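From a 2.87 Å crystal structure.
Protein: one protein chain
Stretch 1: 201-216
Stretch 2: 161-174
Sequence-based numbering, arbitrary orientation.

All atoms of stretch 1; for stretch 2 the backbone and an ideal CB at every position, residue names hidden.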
# COMPACT_ATOMS: atom_id res chain seq x y z
N THR A 201 -9.46 23.68 24.14
CA THR A 201 -9.10 24.83 24.96
C THR A 201 -8.00 25.64 24.27
O THR A 201 -8.00 26.87 24.31
CB THR A 201 -8.63 24.40 26.37
OG1 THR A 201 -9.54 23.43 26.90
CG2 THR A 201 -8.57 25.60 27.32
N LYS A 202 -7.08 24.93 23.62
CA LYS A 202 -6.01 25.53 22.83
C LYS A 202 -6.58 26.23 21.59
O LYS A 202 -6.07 27.26 21.16
CB LYS A 202 -4.99 24.46 22.43
CG LYS A 202 -3.72 24.99 21.79
CD LYS A 202 -2.73 23.85 21.53
CE LYS A 202 -1.63 24.28 20.58
NZ LYS A 202 -0.59 23.22 20.43
N ALA A 203 -7.64 25.65 21.02
CA ALA A 203 -8.32 26.22 19.86
C ALA A 203 -9.12 27.47 20.24
O ALA A 203 -9.18 28.42 19.47
CB ALA A 203 -9.23 25.19 19.21
N ARG A 204 -9.73 27.44 21.43
CA ARG A 204 -10.50 28.58 21.94
C ARG A 204 -9.62 29.81 22.14
O ARG A 204 -10.04 30.94 21.88
CB ARG A 204 -11.22 28.19 23.25
CG ARG A 204 -12.09 29.29 23.86
CD ARG A 204 -13.34 29.55 23.03
NE ARG A 204 -13.98 30.82 23.40
CZ ARG A 204 -13.73 31.99 22.81
NH1 ARG A 204 -12.85 32.06 21.82
NH2 ARG A 204 -14.36 33.08 23.22
N ASN A 205 -8.39 29.57 22.60
CA ASN A 205 -7.40 30.63 22.77
C ASN A 205 -6.91 31.18 21.43
O ASN A 205 -6.57 32.36 21.32
CB ASN A 205 -6.22 30.14 23.60
CG ASN A 205 -6.62 29.75 25.02
OD1 ASN A 205 -7.36 30.47 25.69
ND2 ASN A 205 -6.12 28.61 25.47
N THR A 206 -6.87 30.32 20.42
CA THR A 206 -6.47 30.71 19.06
C THR A 206 -7.53 31.59 18.41
O THR A 206 -7.20 32.48 17.62
CB THR A 206 -6.17 29.47 18.18
OG1 THR A 206 -5.33 28.56 18.90
CG2 THR A 206 -5.47 29.87 16.89
N VAL A 207 -8.80 31.35 18.74
CA VAL A 207 -9.91 32.16 18.24
C VAL A 207 -9.82 33.60 18.75
O VAL A 207 -9.88 34.54 17.96
CB VAL A 207 -11.29 31.54 18.62
CG1 VAL A 207 -12.43 32.48 18.26
CG2 VAL A 207 -11.48 30.20 17.91
N THR A 208 -9.66 33.75 20.07
CA THR A 208 -9.54 35.08 20.70
C THR A 208 -8.29 35.83 20.24
O THR A 208 -8.31 37.06 20.14
CB THR A 208 -9.55 34.99 22.24
OG1 THR A 208 -8.72 33.90 22.67
CG2 THR A 208 -10.96 34.77 22.76
N LEU A 209 -7.22 35.09 19.97
CA LEU A 209 -5.99 35.67 19.43
C LEU A 209 -6.21 36.18 18.01
O LEU A 209 -5.80 37.29 17.67
CB LEU A 209 -4.84 34.64 19.47
CG LEU A 209 -3.45 35.04 18.96
CD1 LEU A 209 -2.83 36.16 19.79
CD2 LEU A 209 -2.54 33.82 18.94
N ALA A 210 -6.87 35.36 17.19
CA ALA A 210 -7.19 35.72 15.81
C ALA A 210 -8.23 36.84 15.72
O ALA A 210 -8.22 37.63 14.78
CB ALA A 210 -7.66 34.50 15.03
N GLU A 211 -9.13 36.89 16.71
CA GLU A 211 -10.12 37.96 16.80
C GLU A 211 -9.45 39.31 17.06
O GLU A 211 -9.94 40.34 16.61
CB GLU A 211 -11.14 37.67 17.90
CG GLU A 211 -12.30 36.78 17.45
CD GLU A 211 -13.37 36.62 18.52
OE1 GLU A 211 -13.02 36.43 19.70
OE2 GLU A 211 -14.56 36.68 18.17
N GLN A 212 -8.33 39.28 17.78
CA GLN A 212 -7.53 40.48 18.03
C GLN A 212 -6.77 40.92 16.78
O GLN A 212 -6.43 42.10 16.64
CB GLN A 212 -6.55 40.24 19.18
CG GLN A 212 -7.19 40.23 20.56
CD GLN A 212 -6.17 40.05 21.68
OE1 GLN A 212 -5.33 39.15 21.63
NE2 GLN A 212 -6.25 40.91 22.69
N PHE A 213 -6.51 39.98 15.87
CA PHE A 213 -5.91 40.28 14.57
C PHE A 213 -6.92 40.92 13.61
O PHE A 213 -6.58 41.25 12.47
CB PHE A 213 -5.32 39.01 13.94
CG PHE A 213 -3.91 38.72 14.37
CD1 PHE A 213 -3.64 38.17 15.62
CD2 PHE A 213 -2.84 38.98 13.52
CE1 PHE A 213 -2.34 37.89 16.01
CE2 PHE A 213 -1.54 38.70 13.90
CZ PHE A 213 -1.29 38.16 15.15
N GLY A 214 -8.16 41.09 14.07
CA GLY A 214 -9.22 41.68 13.26
C GLY A 214 -9.91 40.66 12.37
O GLY A 214 -10.62 41.03 11.43
N MET A 215 -9.70 39.38 12.67
CA MET A 215 -10.29 38.28 11.90
C MET A 215 -11.55 37.76 12.59
O MET A 215 -11.70 37.88 13.80
CB MET A 215 -9.28 37.15 11.72
CG MET A 215 -8.04 37.51 10.93
SD MET A 215 -6.68 36.38 11.25
CE MET A 215 -5.50 36.91 10.02
N LYS A 216 -12.44 37.17 11.79
CA LYS A 216 -13.67 36.57 12.31
C LYS A 216 -13.69 35.07 12.00
O LYS A 216 -14.24 34.65 10.97
CB LYS A 216 -14.91 37.28 11.72
CG LYS A 216 -14.97 38.78 11.96
CD LYS A 216 -15.53 39.12 13.33
CE LYS A 216 -15.37 40.60 13.66
NZ LYS A 216 -16.24 41.47 12.83
N UNK A 161 3.34 24.39 15.70
CA UNK A 161 3.78 24.57 17.09
C UNK A 161 3.29 25.86 17.70
O UNK A 161 3.01 26.82 16.99
CB UNK A 161 5.31 24.53 17.17
N UNK A 162 3.19 25.86 19.03
CA UNK A 162 2.62 26.97 19.81
C UNK A 162 3.07 28.37 19.39
O UNK A 162 2.24 29.26 19.21
CB UNK A 162 2.97 26.77 21.29
N UNK A 163 4.38 28.55 19.24
CA UNK A 163 4.97 29.85 18.92
C UNK A 163 4.77 30.25 17.45
O UNK A 163 4.77 31.44 17.12
CB UNK A 163 6.46 29.83 19.25
N UNK A 164 4.60 29.26 16.59
CA UNK A 164 4.46 29.50 15.15
C UNK A 164 3.08 30.02 14.77
O UNK A 164 2.91 30.62 13.70
CB UNK A 164 4.75 28.21 14.38
N UNK A 165 2.10 29.82 15.66
CA UNK A 165 0.71 30.22 15.44
C UNK A 165 0.56 31.72 15.16
O UNK A 165 -0.21 32.13 14.29
CB UNK A 165 -0.13 29.84 16.66
N UNK A 166 1.32 32.54 15.90
CA UNK A 166 1.31 33.99 15.73
C UNK A 166 1.97 34.44 14.43
O UNK A 166 1.50 35.37 13.78
CB UNK A 166 2.01 34.65 16.92
N UNK A 167 3.06 33.76 14.05
CA UNK A 167 3.80 34.06 12.82
C UNK A 167 2.94 33.79 11.59
O UNK A 167 2.96 34.56 10.62
CB UNK A 167 5.09 33.23 12.75
N UNK A 168 2.17 32.71 11.63
CA UNK A 168 1.26 32.35 10.54
C UNK A 168 0.07 33.31 10.48
O UNK A 168 -0.25 33.82 9.40
CB UNK A 168 0.77 30.91 10.71
N UNK A 169 -0.56 33.57 11.63
CA UNK A 169 -1.68 34.51 11.71
C UNK A 169 -1.30 35.91 11.24
O UNK A 169 -2.13 36.61 10.64
CB UNK A 169 -2.20 34.58 13.15
N UNK A 170 -0.06 36.32 11.51
CA UNK A 170 0.47 37.59 11.03
C UNK A 170 0.55 37.59 9.50
O UNK A 170 0.18 38.58 8.86
CB UNK A 170 1.85 37.86 11.64
N UNK A 171 1.02 36.48 8.94
CA UNK A 171 1.16 36.33 7.49
C UNK A 171 -0.19 36.30 6.77
O UNK A 171 -0.33 36.86 5.68
CB UNK A 171 1.94 35.05 7.17
N UNK A 172 -1.18 35.65 7.39
CA UNK A 172 -2.54 35.63 6.84
C UNK A 172 -3.12 37.04 6.81
O UNK A 172 -3.78 37.43 5.84
CB UNK A 172 -3.44 34.70 7.66
N UNK A 173 -2.85 37.81 7.86
CA UNK A 173 -3.29 39.21 7.96
C UNK A 173 -2.54 40.11 6.98
O UNK A 173 -3.14 40.97 6.33
CB UNK A 173 -3.09 39.73 9.39
N UNK A 174 -1.22 39.90 6.87
CA UNK A 174 -0.37 40.71 6.00
C UNK A 174 -0.66 40.47 4.51
O UNK A 174 -0.40 41.34 3.68
CB UNK A 174 1.10 40.41 6.29

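Position 161 precedes the helical turns, with an extended psi of 155°, and its CB points away from stretch 1 with nothing of it nearby. Stretch 1 sets no requirement there; the residue is H161, whose carbonyl O accepts from the backbone N of position 164.

At position 162 the CB points sideways, 5.1 Å from K202 NZ. An amine with no carboxylate of stretch 1 beside it invites an acid, or a neutral polar group that can accept a hydrogen bond. The residue is D162. Its OD1 forms a salt bridge with K202 NZ at 3.3 Å, the hydrogen bond within it being weak, and K202 reaches it with all four chi angles t. D162 is poorly ordered, so its side-chain position is less certain.

Positions 163 and 164 lie beyond the reach of stretch 1, so many residues would serve. They are D163 and E164, the latter bonded through its carboxylate elsewhere in the structure.

Position 165 points toward stretch 1, its CB 5.3 Å from T206 CG2 and 5.2 Å from L209 CD2. Two methyls at that range call for a modest apolar side chain, such as valine, isoleucine or leucine. V165 fills the gap, placing CG1 3.9 Å from T206 CG2. T206 OG1 donates to K202 O at 2.7 Å, and T206 CG2 is the atom nearest V165.

At position 166 the CB points sideways, 5.1 Å from both L209 CD2 and F213 CZ. A long side chain with an aliphatic stem would suit, polar or not. E166 packs its CG 3.8 Å from L209 CD2.

Position 167 points away and 168 is out of reach; they are I167 and V168, neither touching stretch 1.

Position 169 faces stretch 1 squarely. Its CB lies 4.2 Å from F213 CZ, and A210, L209 and M215 surround the space ahead. Leucine or methionine would suit this apolar hollow. L169 lays its CB over the F213 ring face in a CH-pi contact, 4.2 Å from the centroid, while CD2 meets A210 CB at 3.9 Å and M215 SD at 3.8 Å, and CD1 lies 4.0 Å from L209 CD2.

Position 170 points away overall, yet its CB is 4.2 Å from F213 CE2. A side chain leading outward is tolerated, charged or not. K170 runs off in this way, and its NZ makes a long salt bridge with OD2 of position 174, at 3.7 Å.

Position 171 points away and is E171, with no contact to stretch 1.

At 172 the CB points sideways, 3.8 Å from M215 CE, so an apolar side chain is favoured. I172 sets CG2 3.8 Å from that methyl.

Position 173 points toward M215 CE and F213 CD2, with the carbonyl of F213 farther out. A long side chain with a greasy stem and a polar end fits. K173 extends fully, its CD 3.8 Å from F213 CD2 and its CE 3.3 Å from F213 O.

Position 174 makes no contact with stretch 1; D174 there partners K170.

Stretch 2 161-174: HDDEVEIVLKEIKD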
# COMPACT_ATOMS: atom_id res chain seq x y z
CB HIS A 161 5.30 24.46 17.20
CG HIS A 161 5.83 23.07 16.89
ND1 HIS A 161 5.38 21.96 17.51
CD2 HIS A 161 6.83 22.65 16.01
CE1 HIS A 161 6.04 20.89 17.04
NE2 HIS A 161 6.93 21.31 16.13
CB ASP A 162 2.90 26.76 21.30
CG ASP A 162 2.17 25.57 21.88
OD1 ASP A 162 0.93 25.65 22.03
OD2 ASP A 162 2.83 24.56 22.21
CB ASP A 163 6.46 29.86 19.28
CG ASP A 163 7.26 28.75 18.58
OD1 ASP A 163 6.66 27.74 18.16
OD2 ASP A 163 8.49 28.90 18.47
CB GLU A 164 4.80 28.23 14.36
CG GLU A 164 6.27 27.86 14.38
CD GLU A 164 6.56 26.48 13.82
OE1 GLU A 164 5.74 25.95 13.04
OE2 GLU A 164 7.61 25.91 14.17
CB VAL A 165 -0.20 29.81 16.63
CG1 VAL A 165 -1.65 30.18 16.37
CG2 VAL A 165 -0.08 28.32 16.90
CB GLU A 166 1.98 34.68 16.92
CG GLU A 166 1.07 34.86 18.13
CD GLU A 166 1.80 35.42 19.33
OE1 GLU A 166 2.69 34.72 19.87
OE2 GLU A 166 1.48 36.55 19.75
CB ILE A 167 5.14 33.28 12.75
CG1 ILE A 167 6.07 33.64 13.92
CG2 ILE A 167 5.83 33.48 11.41
CD1 ILE A 167 6.53 35.09 13.97
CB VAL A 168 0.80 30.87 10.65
CG1 VAL A 168 -0.24 30.54 9.58
CG2 VAL A 168 1.99 29.94 10.51
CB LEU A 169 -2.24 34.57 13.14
CG LEU A 169 -3.24 33.49 13.58
CD1 LEU A 169 -3.50 33.61 15.08
CD2 LEU A 169 -4.55 33.58 12.81
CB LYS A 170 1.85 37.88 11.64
CG LYS A 170 2.47 39.20 11.21
CD LYS A 170 3.83 39.41 11.86
CE LYS A 170 4.62 40.52 11.18
NZ LYS A 170 4.00 41.87 11.37
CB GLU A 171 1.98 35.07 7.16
CG GLU A 171 2.39 34.94 5.69
CD GLU A 171 3.45 35.94 5.26
OE1 GLU A 171 4.24 36.41 6.12
OE2 GLU A 171 3.51 36.25 4.05
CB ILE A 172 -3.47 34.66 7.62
CG1 ILE A 172 -2.90 33.24 7.61
CG2 ILE A 172 -4.87 34.65 7.01
CD1 ILE A 172 -3.52 32.31 8.63
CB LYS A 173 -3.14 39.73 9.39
CG LYS A 173 -3.96 40.98 9.67
CD LYS A 173 -3.50 41.71 10.93
CE LYS A 173 -4.19 43.05 11.05
NZ LYS A 173 -3.78 43.82 12.25
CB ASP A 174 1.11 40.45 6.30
CG ASP A 174 1.52 40.93 7.68
OD1 ASP A 174 0.71 41.58 8.36
OD2 ASP A 174 2.67 40.64 8.09
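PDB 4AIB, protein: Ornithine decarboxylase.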